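Local coordinates for protein luciferase-like monooxygenase (Streptomyces bottropensis, PDB 4US5) that probably acts as a monooxygenase of the bacterial luciferase family, using molecular oxygen to oxidise an organic substrate, at residues R42-E47 against W169-S174; V175-A180 against L186-A191; E92-L97 against I105-G110; V9-P14 against R320-S325. All coordinates share one frame; numbering follows the deposited sequence.

Contact 1 (R42-E47 against W169-S174); sequences RFWVAE and WLLGAS. With NA (sodium ion), chain O; EPE (4-(2-hydroxyethyl)-1-piperazine ethanesulfonic acid), chain S.
One sulfonate oxygen, O2S of a bound HEPES molecule, is gripped by both strands at once: R42 NH1 reaches it at 2.9 Å and W169 NE1 at 3.0 Å. R42 NH2 takes the neighbouring EPE O3S in a nearly straight bond, 167° at the hydrogen. A bend at chi3 (74°) brings one face of the guanidinium against the indole rim: W169 CZ2 stands over that face, 3.8 Å from R42 CZ, with the two groups well tilted from each other. W44, two residues along the strand, makes a T-shaped contact, its benzo edge driven at the five-membered ring of W169 with the planes 71° apart and W44 CZ2 3.8 Å from W169 CG. Farther round the ring, W44 CZ3 lies 3.8 Å from L171 CD1. These side chains reach across the interior of a TIM-type barrel. R42 is also paired with E309 and D106, and D106 takes the indole N-H of W44, so second-shell acids set both groups. Positive charge and an indole N-H, converging near the start of the strands, would probably favour an anionic group; HEPES, probably from the crystallisation liquor, fills the site here.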
loop_
_atom_site.group_PDB
_atom_site.type_symbol
_atom_site.label_atom_id
_atom_site.label_comp_id
_atom_site.label_asym_id
_atom_site.label_seq_id
_atom_site.Cartn_x
_atom_site.Cartn_y
_atom_site.Cartn_z
ATOM N N ARG B 42 -5.843 7.345 -17.458
ATOM C CA ARG B 42 -5.184 6.783 -16.270
ATOM C C ARG B 42 -4.782 7.885 -15.304
ATOM O O ARG B 42 -4.614 9.045 -15.689
ATOM C CB ARG B 42 -3.975 5.908 -16.618
ATOM C CG ARG B 42 -2.744 6.644 -17.169
ATOM C CD ARG B 42 -1.800 5.714 -17.916
ATOM N NE ARG B 42 -2.319 5.311 -19.230
ATOM C CZ ARG B 42 -2.511 4.047 -19.630
ATOM N NH1 ARG B 42 -2.300 3.012 -18.816
ATOM N NH2 ARG B 42 -2.938 3.811 -20.860
ATOM N N PHE B 43 -4.609 7.494 -14.056
ATOM C CA PHE B 43 -4.216 8.394 -12.989
ATOM C C PHE B 43 -3.010 7.729 -12.332
ATOM O O PHE B 43 -3.136 6.651 -11.734
ATOM C CB PHE B 43 -5.354 8.541 -11.993
ATOM C CG PHE B 43 -5.109 9.613 -10.937
ATOM C CD1 PHE B 43 -4.327 9.345 -9.819
ATOM C CD2 PHE B 43 -5.630 10.873 -11.085
ATOM C CE1 PHE B 43 -4.095 10.313 -8.882
ATOM C CE2 PHE B 43 -5.414 11.839 -10.138
ATOM C CZ PHE B 43 -4.651 11.554 -9.029
ATOM N N TRP B 44 -1.846 8.347 -12.465
ATOM C CA TRP B 44 -0.656 7.816 -11.871
ATOM C C TRP B 44 -0.234 8.608 -10.661
ATOM O O TRP B 44 -0.345 9.836 -10.643
ATOM C CB TRP B 44 0.475 7.833 -12.897
ATOM C CG TRP B 44 0.430 6.752 -13.892
ATOM C CD1 TRP B 44 -0.465 5.723 -13.966
ATOM C CD2 TRP B 44 1.298 6.606 -15.007
ATOM N NE1 TRP B 44 -0.176 4.922 -15.029
ATOM C CE2 TRP B 44 0.922 5.421 -15.681
ATOM C CE3 TRP B 44 2.390 7.339 -15.484
ATOM C CZ2 TRP B 44 1.537 4.990 -16.843
ATOM C CZ3 TRP B 44 3.025 6.893 -16.642
ATOM C CH2 TRP B 44 2.621 5.718 -17.284
ATOM N N VAL B 45 0.327 7.917 -9.683
ATOM C CA VAL B 45 0.845 8.542 -8.468
ATOM C C VAL B 45 2.374 8.352 -8.448
ATOM O O VAL B 45 2.852 7.210 -8.550
ATOM C CB VAL B 45 0.229 7.918 -7.214
ATOM C CG1 VAL B 45 0.750 8.598 -5.932
ATOM C CG2 VAL B 45 -1.284 8.002 -7.262
ATOM N N ALA B 46 3.113 9.446 -8.253
ATOM C CA ALA B 46 4.576 9.447 -8.274
ATOM C C ALA B 46 5.122 9.171 -6.869
ATOM O O ALA B 46 4.404 9.274 -5.880
ATOM C CB ALA B 46 5.105 10.751 -8.832
ATOM N N GLU B 47 6.363 8.741 -6.790
ATOM C CA GLU B 47 7.011 8.444 -5.535
ATOM C C GLU B 47 8.065 9.493 -5.282
ATOM O O GLU B 47 9.010 9.639 -6.082
ATOM C CB GLU B 47 7.656 7.068 -5.636
ATOM C CG GLU B 47 8.445 6.655 -4.425
ATOM C CD GLU B 47 8.819 5.179 -4.416
ATOM O OE1 GLU B 47 8.160 4.357 -5.117
ATOM O OE2 GLU B 47 9.756 4.808 -3.675
ATOM N N TRP B 169 4.838 -0.346 -17.028
ATOM C CA TRP B 169 5.259 0.824 -17.792
ATOM C C TRP B 169 6.629 1.279 -17.308
ATOM O O TRP B 169 6.930 1.220 -16.101
ATOM C CB TRP B 169 4.279 2.003 -17.607
ATOM C CG TRP B 169 3.023 1.901 -18.387
ATOM C CD1 TRP B 169 1.946 1.095 -18.095
ATOM C CD2 TRP B 169 2.672 2.609 -19.577
ATOM N NE1 TRP B 169 0.977 1.255 -19.016
ATOM C CE2 TRP B 169 1.377 2.196 -19.934
ATOM C CE3 TRP B 169 3.337 3.521 -20.401
ATOM C CZ2 TRP B 169 0.739 2.664 -21.056
ATOM C CZ3 TRP B 169 2.678 4.012 -21.488
ATOM C CH2 TRP B 169 1.403 3.563 -21.832
ATOM N N LEU B 170 7.453 1.776 -18.222
ATOM C CA LEU B 170 8.723 2.383 -17.838
ATOM C C LEU B 170 8.625 3.883 -18.026
ATOM O O LEU B 170 8.227 4.363 -19.095
ATOM C CB LEU B 170 9.874 1.844 -18.674
ATOM C CG LEU B 170 11.242 2.382 -18.309
ATOM C CD1 LEU B 170 11.547 2.134 -16.833
ATOM C CD2 LEU B 170 12.326 1.722 -19.158
ATOM N N LEU B 171 8.979 4.603 -16.974
ATOM C CA LEU B 171 9.035 6.053 -17.010
ATOM C C LEU B 171 10.471 6.444 -17.142
ATOM O O LEU B 171 11.336 5.926 -16.420
ATOM C CB LEU B 171 8.477 6.669 -15.721
ATOM C CG LEU B 171 6.953 6.729 -15.628
ATOM C CD1 LEU B 171 6.329 5.324 -15.470
ATOM C CD2 LEU B 171 6.568 7.615 -14.475
ATOM N N GLY B 172 10.737 7.380 -18.037
ATOM C CA GLY B 172 12.124 7.893 -18.179
ATOM C C GLY B 172 12.205 9.366 -18.481
ATOM O O GLY B 172 11.191 10.024 -18.841
ATOM N N ALA B 173 13.420 9.895 -18.385
ATOM C CA ALA B 173 13.700 11.275 -18.704
ATOM C C ALA B 173 15.094 11.371 -19.342
ATOM O O ALA B 173 15.844 12.301 -19.062
ATOM C CB ALA B 173 13.649 12.094 -17.453
ATOM N N SER B 174 15.381 10.409 -20.202
ATOM C CA SER B 174 16.691 10.263 -20.842
ATOM C C SER B 174 16.557 9.433 -22.101
ATOM O O SER B 174 15.671 8.593 -22.221
ATOM C CB SER B 174 17.688 9.602 -19.893
ATOM O OG SER B 174 17.399 8.227 -19.671
HETATM NA NA NA O . 6.873 2.392 -3.411
HETATM N N1 EPE S . -4.099 -3.725 -20.429
HETATM C C2 EPE S . -3.792 -5.069 -19.910
HETATM C C3 EPE S . -4.581 -6.122 -20.695
HETATM N N4 EPE S . -6.000 -5.768 -20.559
HETATM C C5 EPE S . -6.430 -4.373 -20.364
HETATM C C6 EPE S . -5.415 -3.420 -20.988
HETATM C C7 EPE S . -7.046 -6.810 -20.609
HETATM C C8 EPE S . -6.681 -7.869 -21.633
HETATM O O8 EPE S . -5.900 -8.868 -20.980
HETATM C C9 EPE S . -3.025 -2.709 -20.306
HETATM C C10 EPE S . -3.561 -1.355 -20.694
HETATM S S EPE S . -2.336 -0.227 -20.866
HETATM O O1S EPE S . -1.227 -0.856 -21.621
HETATM O O2S EPE S . -1.859 0.256 -19.457
HETATM O O3S EPE S . -2.949 0.821 -21.704
HETATM O O HOH W 1 7.399 -0.355 -3.406
#

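Contact 2 (V175-A180 against L186-A191)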
loop_
_atom_site.group_PDB
_atom_site.type_symbol
_atom_site.label_atom_id
_atom_site.label_comp_id
_atom_site.label_asym_id
_atom_site.label_seq_id
_atom_site.Cartn_x
_atom_site.Cartn_y
_atom_site.Cartn_z
ATOM N N VAL B 175 17.476 9.651 -23.043
ATOM C CA VAL B 175 17.523 8.821 -24.249
ATOM C C VAL B 175 17.845 7.374 -23.899
ATOM O O VAL B 175 17.274 6.443 -24.470
ATOM C CB VAL B 175 18.544 9.366 -25.279
ATOM C CG1 VAL B 175 18.619 8.453 -26.512
ATOM C CG2 VAL B 175 18.147 10.752 -25.709
ATOM N N SER B 176 18.701 7.183 -22.907
ATOM C CA SER B 176 19.052 5.850 -22.459
ATOM C C SER B 176 17.828 5.041 -21.985
ATOM O O SER B 176 17.682 3.855 -22.297
ATOM C CB SER B 176 20.127 6.010 -21.360
ATOM O OG SER B 176 19.795 5.463 -20.112
ATOM N N SER B 177 16.917 5.689 -21.267
ATOM C CA SER B 177 15.718 4.977 -20.788
ATOM C C SER B 177 14.842 4.562 -21.941
ATOM O O SER B 177 14.207 3.520 -21.910
ATOM C CB SER B 177 14.929 5.875 -19.771
ATOM O OG SER B 177 14.494 7.075 -20.381
ATOM N N ALA B 178 14.771 5.417 -22.954
ATOM C CA ALA B 178 13.968 5.159 -24.107
ATOM C C ALA B 178 14.529 3.924 -24.879
ATOM O O ALA B 178 13.767 3.129 -25.399
ATOM C CB ALA B 178 13.931 6.392 -25.007
ATOM N N GLU B 179 15.862 3.818 -24.943
ATOM C CA GLU B 179 16.540 2.634 -25.527
ATOM C C GLU B 179 16.200 1.381 -24.766
ATOM O O GLU B 179 15.928 0.341 -25.346
ATOM C CB GLU B 179 18.069 2.835 -25.537
ATOM C CG GLU B 179 18.529 3.811 -26.608
ATOM C CD GLU B 179 19.969 4.315 -26.428
ATOM O OE1 GLU B 179 20.644 3.968 -25.428
ATOM O OE2 GLU B 179 20.422 5.091 -27.306
ATOM N N ALA B 180 16.188 1.482 -23.438
ATOM C CA ALA B 180 15.865 0.326 -22.596
ATOM C C ALA B 180 14.416 -0.113 -22.765
ATOM O O ALA B 180 14.135 -1.292 -22.952
ATOM C CB ALA B 180 16.173 0.625 -21.143
ATOM N N LEU B 186 8.586 -2.422 -23.775
ATOM C CA LEU B 186 7.686 -1.868 -22.769
ATOM C C LEU B 186 7.010 -0.601 -23.209
ATOM O O LEU B 186 7.631 0.226 -23.890
ATOM C CB LEU B 186 8.468 -1.574 -21.504
ATOM C CG LEU B 186 8.877 -2.809 -20.743
ATOM C CD1 LEU B 186 9.873 -2.423 -19.668
ATOM C CD2 LEU B 186 7.674 -3.524 -20.154
ATOM N N PRO B 187 5.768 -0.380 -22.736
ATOM C CA PRO B 187 5.166 0.927 -22.844
ATOM C C PRO B 187 6.063 1.936 -22.098
ATOM O O PRO B 187 6.699 1.576 -21.121
ATOM C CB PRO B 187 3.811 0.751 -22.145
ATOM C CG PRO B 187 3.525 -0.708 -22.198
ATOM C CD PRO B 187 4.857 -1.365 -22.115
ATOM N N TYR B 188 6.115 3.175 -22.592
ATOM C CA TYR B 188 7.092 4.122 -22.171
ATOM C C TYR B 188 6.475 5.486 -21.984
ATOM O O TYR B 188 5.765 5.947 -22.845
ATOM C CB TYR B 188 8.195 4.214 -23.230
ATOM C CG TYR B 188 9.317 5.151 -22.910
ATOM C CD1 TYR B 188 10.096 4.972 -21.805
ATOM C CD2 TYR B 188 9.644 6.206 -23.779
ATOM C CE1 TYR B 188 11.176 5.812 -21.537
ATOM C CE2 TYR B 188 10.696 7.076 -23.507
ATOM C CZ TYR B 188 11.469 6.867 -22.400
ATOM O OH TYR B 188 12.537 7.683 -22.134
ATOM N N ALA B 189 6.777 6.124 -20.853
ATOM C CA ALA B 189 6.326 7.477 -20.602
ATOM C C ALA B 189 7.533 8.371 -20.390
ATOM O O ALA B 189 8.322 8.167 -19.467
ATOM C CB ALA B 189 5.426 7.505 -19.393
ATOM N N TYR B 190 7.691 9.357 -21.264
ATOM C CA TYR B 190 8.819 10.293 -21.195
ATOM C C TYR B 190 8.457 11.580 -20.500
ATOM O O TYR B 190 7.518 12.284 -20.905
ATOM C CB TYR B 190 9.351 10.647 -22.597
ATOM C CG TYR B 190 10.629 11.461 -22.565
ATOM C CD1 TYR B 190 11.851 10.852 -22.458
ATOM C CD2 TYR B 190 10.597 12.848 -22.640
ATOM C CE1 TYR B 190 13.031 11.603 -22.431
ATOM C CE2 TYR B 190 11.758 13.606 -22.608
ATOM C CZ TYR B 190 12.984 12.961 -22.480
ATOM O OH TYR B 190 14.143 13.705 -22.445
ATOM N N ALA B 191 9.261 11.947 -19.515
ATOM C CA ALA B 191 9.073 13.207 -18.783
ATOM C C ALA B 191 9.681 14.421 -19.482
ATOM O O ALA B 191 10.769 14.885 -19.126
ATOM C CB ALA B 191 9.618 13.081 -17.348
#
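With CG anti to the backbone N (chi1 -179°), Y188 sends its ring off the strand toward the first turn of helix 175-184, where S177 has its OG tucked between its own N and carbonyl carbon (chi1 61°), a setting that points the oxygen at the incoming phenol. The two hydroxyls meet at 2.7 Å from Y188 OH to S177 OG, the tyrosine donating, and the serine oxygen lies close to the ring plane at its edge. S177 OG is bonded in addition to S174 O, the carbonyl of the residue that caps the helix, which gives the serine a partner on the backbone as well as on the strand. A178 covers one face: its CA stands 4.0 Å from the Y188 ring centroid in a CH-pi contact, while its methyl group CB approaches Y188 CZ to 3.6 Å. The ring also meets that of Y206 from helix 199-209, the planes about 35° apart. A phenylalanine here would keep the apolar face against A178 but would probably leave S177 OG without its tyrosine donor and the ring less firmly fixed in rotation. The contact therefore unites a buried polar point with an apolar surface within the strand 167-172, helix 175-184, strand 188-191 beta-alpha-beta unit: the hydroxyl bond is likely to fix the ring's end against the helix, and A178, with only a methyl group, fits over its face.

Contact 3 (E92-L97 against I105-G110); sequences EVFRTL and IDLGIG. With NA (sodium ion), chain N.
The beta-alpha-beta unit of strand 74-81, helix 87-100 and strand 105-110 packs its helix on its second strand here, through F94 and L97 against I105 and L107. Helix and strand segments run nearly antiparallel (162°), their axes 9.1 Å apart at closest approach. F94 carries the interface. L107, its CG anti to the backbone N (chi1 178°), carries CD1 over the middle of that ring, 3.5 Å from the F94 centroid, a CH-pi contact 4° off the normal. The opposite face is covered off-centre by L97 CD1 from the next turn of the helix, leaving the ring sandwiched between two leucine methyls. At its edge F94 CD2 meets I105 CG2 at 3.7 Å, and beside this the isoleucine's other branch lays CG1 3.9 Å from L97 CB. A serine in place of F94 would probably open a gap under L107 CD1 and set the L97 and I105 branches free to shift. On the strand side L107 continues onto L144 of helix 134-147, while F94 also touches S77 and V80 of strand 74-81. Beyond L97 lie I63 and A64 of helix 59-68 and I61 of the second subunit, which places this helix at the dimer interface.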
loop_
_atom_site.group_PDB
_atom_site.type_symbol
_atom_site.label_atom_id
_atom_site.label_comp_id
_atom_site.label_asym_id
_atom_site.label_seq_id
_atom_site.Cartn_x
_atom_site.Cartn_y
_atom_site.Cartn_z
ATOM N N GLU B 92 4.245 -8.542 -5.477
ATOM C CA GLU B 92 3.197 -8.894 -4.516
ATOM C C GLU B 92 2.237 -7.721 -4.253
ATOM O O GLU B 92 1.030 -7.881 -4.231
ATOM C CB GLU B 92 3.788 -9.296 -3.190
ATOM C CG GLU B 92 4.470 -10.633 -3.181
ATOM C CD GLU B 92 5.059 -10.963 -1.835
ATOM O OE1 GLU B 92 5.437 -10.008 -1.092
ATOM O OE2 GLU B 92 5.237 -12.200 -1.557
ATOM N N VAL B 93 2.807 -6.548 -4.040
ATOM C CA VAL B 93 1.995 -5.347 -3.793
ATOM C C VAL B 93 1.031 -5.113 -4.961
ATOM O O VAL B 93 -0.160 -4.878 -4.768
ATOM C CB VAL B 93 2.920 -4.124 -3.561
ATOM C CG1 VAL B 93 2.170 -2.802 -3.642
ATOM C CG2 VAL B 93 3.619 -4.240 -2.191
ATOM N N PHE B 94 1.550 -5.173 -6.177
ATOM C CA PHE B 94 0.746 -4.840 -7.316
ATOM C C PHE B 94 -0.177 -5.970 -7.726
ATOM O O PHE B 94 -1.226 -5.712 -8.282
ATOM C CB PHE B 94 1.584 -4.244 -8.443
ATOM C CG PHE B 94 1.942 -2.781 -8.191
ATOM C CD1 PHE B 94 2.887 -2.451 -7.238
ATOM C CD2 PHE B 94 1.222 -1.783 -8.765
ATOM C CE1 PHE B 94 3.166 -1.129 -6.954
ATOM C CE2 PHE B 94 1.476 -0.452 -8.486
ATOM C CZ PHE B 94 2.432 -0.113 -7.560
ATOM N N ARG B 95 0.193 -7.222 -7.418
ATOM C CA ARG B 95 -0.753 -8.317 -7.537
ATOM C C ARG B 95 -1.936 -8.161 -6.569
ATOM O O ARG B 95 -3.057 -8.532 -6.902
ATOM C CB ARG B 95 -0.061 -9.688 -7.326
ATOM C CG ARG B 95 0.856 -10.121 -8.488
ATOM C CD ARG B 95 0.787 -11.612 -8.739
ATOM N NE ARG B 95 -0.505 -11.811 -9.333
ATOM C CZ ARG B 95 -0.760 -11.718 -10.635
ATOM N NH1 ARG B 95 0.215 -11.586 -11.529
ATOM N NH2 ARG B 95 -1.999 -11.796 -11.033
ATOM N N THR B 96 -1.663 -7.684 -5.366
ATOM C CA THR B 96 -2.725 -7.440 -4.387
ATOM C C THR B 96 -3.667 -6.342 -4.916
ATOM O O THR B 96 -4.894 -6.502 -4.925
ATOM C CB THR B 96 -2.126 -7.058 -2.991
ATOM O OG1 THR B 96 -1.185 -8.072 -2.567
ATOM C CG2 THR B 96 -3.224 -6.908 -1.968
ATOM N N LEU B 97 -3.104 -5.280 -5.491
ATOM C CA LEU B 97 -3.918 -4.242 -6.107
ATOM C C LEU B 97 -4.756 -4.803 -7.230
ATOM O O LEU B 97 -5.941 -4.504 -7.333
ATOM C CB LEU B 97 -3.038 -3.074 -6.589
ATOM C CG LEU B 97 -2.450 -2.177 -5.477
ATOM C CD1 LEU B 97 -1.339 -1.298 -6.006
ATOM C CD2 LEU B 97 -3.510 -1.309 -4.845
ATOM N N ILE B 105 -4.944 -1.757 -13.008
ATOM C CA ILE B 105 -3.749 -1.258 -12.305
ATOM C C ILE B 105 -2.550 -1.168 -13.249
ATOM O O ILE B 105 -2.220 -2.128 -13.972
ATOM C CB ILE B 105 -3.392 -2.139 -11.083
ATOM C CG1 ILE B 105 -4.540 -2.186 -10.087
ATOM C CG2 ILE B 105 -2.101 -1.674 -10.425
ATOM C CD1 ILE B 105 -5.014 -0.853 -9.525
ATOM N N ASP B 106 -1.897 -0.013 -13.232
ATOM C CA ASP B 106 -0.632 0.200 -13.912
ATOM C C ASP B 106 0.512 0.147 -12.888
ATOM O O ASP B 106 0.466 0.808 -11.860
ATOM C CB ASP B 106 -0.599 1.594 -14.567
ATOM C CG ASP B 106 -1.538 1.727 -15.711
ATOM O OD1 ASP B 106 -1.966 0.679 -16.296
ATOM O OD2 ASP B 106 -1.853 2.892 -16.083
ATOM N N LEU B 107 1.562 -0.598 -13.216
ATOM C CA LEU B 107 2.779 -0.567 -12.486
ATOM C C LEU B 107 3.842 0.180 -13.300
ATOM O O LEU B 107 4.625 -0.440 -14.046
ATOM C CB LEU B 107 3.226 -1.990 -12.165
ATOM C CG LEU B 107 4.537 -2.217 -11.431
ATOM C CD1 LEU B 107 4.757 -1.238 -10.288
ATOM C CD2 LEU B 107 4.587 -3.647 -10.897
ATOM N N GLY B 108 3.842 1.497 -13.185
ATOM C CA GLY B 108 4.886 2.319 -13.754
ATOM C C GLY B 108 6.113 2.307 -12.859
ATOM O O GLY B 108 5.994 2.407 -11.631
ATOM N N ILE B 109 7.273 2.160 -13.480
ATOM C CA ILE B 109 8.565 2.021 -12.792
ATOM C C ILE B 109 9.422 3.187 -13.207
ATOM O O ILE B 109 9.506 3.489 -14.386
ATOM C CB ILE B 109 9.270 0.727 -13.245
ATOM C CG1 ILE B 109 8.462 -0.496 -12.847
ATOM C CG2 ILE B 109 10.687 0.650 -12.686
ATOM C CD1 ILE B 109 8.173 -0.610 -11.377
ATOM N N GLY B 110 10.018 3.853 -12.237
ATOM C CA GLY B 110 10.873 5.002 -12.497
ATOM C C GLY B 110 12.243 4.886 -11.853
ATOM O O GLY B 110 12.456 4.043 -10.979
HETATM NA NA NA N . 14.389 3.058 -9.381
#

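Contact 4 (V9-P14 against R320-S325); sequences VVEQAP and RDRLRS. With NA (sodium ion), chain R; NA (sodium ion), chain L.
The R322 guanidinium presents its edge, not a face, to E11: OE1 and the modelled sodium of Q12 lie near its plane, while the carboxylate is turned 46° from it. The grip is end-on, one nitrogen to each oxygen. R322 NH2 gives the straight arm, 2.7 Å to E11 OE1 with 177° at the hydrogen; R322 NH1 gives the longer one, 3.1 Å to E11 OE2 on its syn side. OE1 is met by R322 from above the carboxylate plane, and the backbone A13 N reaches the same oxygen at 2.8 Å from the opposite face. An arginine chain extended from CG to NE spans helix to strand end. Second-shell hydroxyls hold both partners, S28 OG on E11 OE2 and S314 OG on R322 NE. Two sites modelled as sodium flank the pair, one bound by E11 OE2 and the S24 carbonyl, the other by V10 O, Q12 OE1 and S314; both lie close to the guanidinium, so their identity is uncertain. The salt bridge joins the end of strand 6-11, the first of the barrel, to helix 319-332, the last, with L31 of helix 21-38 against R322 and strands 42-45 and 309-313 flanking strand 6-11.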
loop_
_atom_site.group_PDB
_atom_site.type_symbol
_atom_site.label_atom_id
_atom_site.label_comp_id
_atom_site.label_asym_id
_atom_site.label_seq_id
_atom_site.Cartn_x
_atom_site.Cartn_y
_atom_site.Cartn_z
ATOM N N VAL B 9 -3.466 11.694 -15.975
ATOM C CA VAL B 9 -3.004 12.543 -14.851
ATOM C C VAL B 9 -1.810 11.846 -14.196
ATOM O O VAL B 9 -1.834 10.643 -14.011
ATOM C CB VAL B 9 -4.086 12.758 -13.770
ATOM C CG1 VAL B 9 -3.563 13.632 -12.659
ATOM C CG2 VAL B 9 -5.373 13.314 -14.355
ATOM N N VAL B 10 -0.749 12.611 -13.944
ATOM C CA VAL B 10 0.384 12.170 -13.147
ATOM C C VAL B 10 0.443 13.085 -11.943
ATOM O O VAL B 10 0.597 14.314 -12.084
ATOM C CB VAL B 10 1.695 12.188 -13.977
ATOM C CG1 VAL B 10 2.870 11.712 -13.155
ATOM C CG2 VAL B 10 1.542 11.315 -15.226
ATOM N N GLU B 11 0.292 12.493 -10.761
ATOM C CA GLU B 11 0.086 13.201 -9.539
ATOM C C GLU B 11 1.267 12.968 -8.587
ATOM O O GLU B 11 1.469 11.864 -8.094
ATOM C CB GLU B 11 -1.225 12.727 -8.893
ATOM C CG GLU B 11 -1.418 13.113 -7.402
ATOM C CD GLU B 11 -1.593 14.601 -7.180
ATOM O OE1 GLU B 11 -0.728 15.400 -7.599
ATOM O OE2 GLU B 11 -2.617 14.989 -6.576
ATOM N N GLN B 12 2.029 14.022 -8.326
ATOM C CA GLN B 12 3.096 13.958 -7.328
ATOM C C GLN B 12 2.651 14.473 -5.947
ATOM O O GLN B 12 3.371 14.353 -4.971
ATOM C CB GLN B 12 4.331 14.684 -7.853
ATOM C CG GLN B 12 4.316 16.182 -7.725
ATOM C CD GLN B 12 3.425 16.916 -8.712
ATOM O OE1 GLN B 12 2.387 16.417 -9.164
ATOM N NE2 GLN B 12 3.759 18.165 -8.948
ATOM N N ALA B 13 1.414 14.969 -5.881
ATOM C CA ALA B 13 0.814 15.428 -4.614
ATOM C C ALA B 13 1.630 16.532 -3.941
ATOM O O ALA B 13 2.126 16.374 -2.827
ATOM C CB ALA B 13 0.575 14.272 -3.678
ATOM N N PRO B 14 1.744 17.669 -4.620
ATOM C CA PRO B 14 2.517 18.741 -4.018
ATOM C C PRO B 14 1.870 19.249 -2.733
ATOM O O PRO B 14 0.657 19.193 -2.574
ATOM C CB PRO B 14 2.553 19.814 -5.114
ATOM C CG PRO B 14 1.562 19.413 -6.118
ATOM C CD PRO B 14 1.145 18.032 -5.908
ATOM N N ARG B 320 -8.701 24.940 -6.433
ATOM C CA ARG B 320 -9.763 25.404 -7.325
ATOM C C ARG B 320 -9.191 25.760 -8.708
ATOM O O ARG B 320 -9.811 25.481 -9.741
ATOM C CB ARG B 320 -10.487 26.639 -6.740
ATOM C CG ARG B 320 -11.181 26.396 -5.394
ATOM C CD ARG B 320 -11.466 27.658 -4.595
ATOM N NE ARG B 320 -10.265 28.211 -3.980
ATOM C CZ ARG B 320 -10.229 29.262 -3.150
ATOM N NH1 ARG B 320 -11.347 29.886 -2.807
ATOM N NH2 ARG B 320 -9.076 29.681 -2.668
ATOM N N ASP B 321 -8.028 26.376 -8.719
ATOM C CA ASP B 321 -7.317 26.654 -9.961
ATOM C C ASP B 321 -6.898 25.333 -10.648
ATOM O O ASP B 321 -6.909 25.215 -11.876
ATOM C CB ASP B 321 -6.077 27.514 -9.699
ATOM C CG ASP B 321 -6.423 28.948 -9.318
ATOM O OD1 ASP B 321 -7.581 29.369 -9.582
ATOM O OD2 ASP B 321 -5.533 29.619 -8.770
ATOM N N ARG B 322 -6.467 24.376 -9.854
ATOM C CA ARG B 322 -5.985 23.134 -10.393
ATOM C C ARG B 322 -7.086 22.327 -11.064
ATOM O O ARG B 322 -6.926 21.842 -12.171
ATOM C CB ARG B 322 -5.345 22.316 -9.293
ATOM C CG ARG B 322 -4.604 21.107 -9.820
ATOM C CD ARG B 322 -4.237 20.142 -8.704
ATOM N NE ARG B 322 -3.162 19.277 -9.147
ATOM C CZ ARG B 322 -2.729 18.215 -8.460
ATOM N NH1 ARG B 322 -3.281 17.883 -7.310
ATOM N NH2 ARG B 322 -1.720 17.508 -8.938
ATOM N N LEU B 323 -8.209 22.142 -10.365
ATOM C CA LEU B 323 -9.329 21.439 -10.932
ATOM C C LEU B 323 -9.814 22.102 -12.229
ATOM O O LEU B 323 -10.073 21.418 -13.224
ATOM C CB LEU B 323 -10.484 21.333 -9.918
ATOM C CG LEU B 323 -10.182 20.495 -8.692
ATOM C CD1 LEU B 323 -11.315 20.539 -7.707
ATOM C CD2 LEU B 323 -9.852 19.054 -9.044
ATOM N N ARG B 324 -9.825 23.428 -12.232
ATOM C CA ARG B 324 -10.174 24.193 -13.437
ATOM C C ARG B 324 -9.277 23.834 -14.616
ATOM O O ARG B 324 -9.762 23.647 -15.742
ATOM C CB ARG B 324 -10.154 25.738 -13.215
ATOM C CG ARG B 324 -11.510 26.309 -12.792
ATOM C CD ARG B 324 -11.590 27.824 -12.745
ATOM N NE ARG B 324 -10.741 28.382 -11.712
ATOM C CZ ARG B 324 -11.125 28.594 -10.450
ATOM N NH1 ARG B 324 -12.373 28.333 -10.062
ATOM N NH2 ARG B 324 -10.271 29.115 -9.585
ATOM N N SER B 325 -7.978 23.791 -14.360
ATOM C CA SER B 325 -7.003 23.458 -15.402
ATOM C C SER B 325 -7.326 22.126 -16.046
ATOM O O SER B 325 -7.431 22.023 -17.276
ATOM C CB SER B 325 -5.560 23.516 -14.838
ATOM O OG SER B 325 -4.593 23.278 -15.869
HETATM NA NA NA R . 0.459 16.682 -10.856
HETATM NA NA NA L . -2.535 16.700 -4.360
HETATM O O HOH W 2 -1.658 19.448 -3.951
#

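In the fold
All four contacts are buried, yet their chemistry follows their place in one curled parallel sheet. Contact 1 crosses the interior of the barrel near its centre, mixing indoles with charge; contacts 2 and 3 each pack a helix on the outside of a strand, the former around a hydroxyl pair, the latter wholly apolar and reaching the second subunit. Contact 4 is ionic and brings together segments close to the two ends of the chain. Neighbouring strands tie them: G172 O and L170 O of contact 1 probably bond to contact 2, W169 O probably bonds to I109 N of contact 3, and W44 shares backbone bonds with V9 and E11. Contacts 2 and 4 lie on opposite sides of the chain's centre, about 24 Å apart between centres.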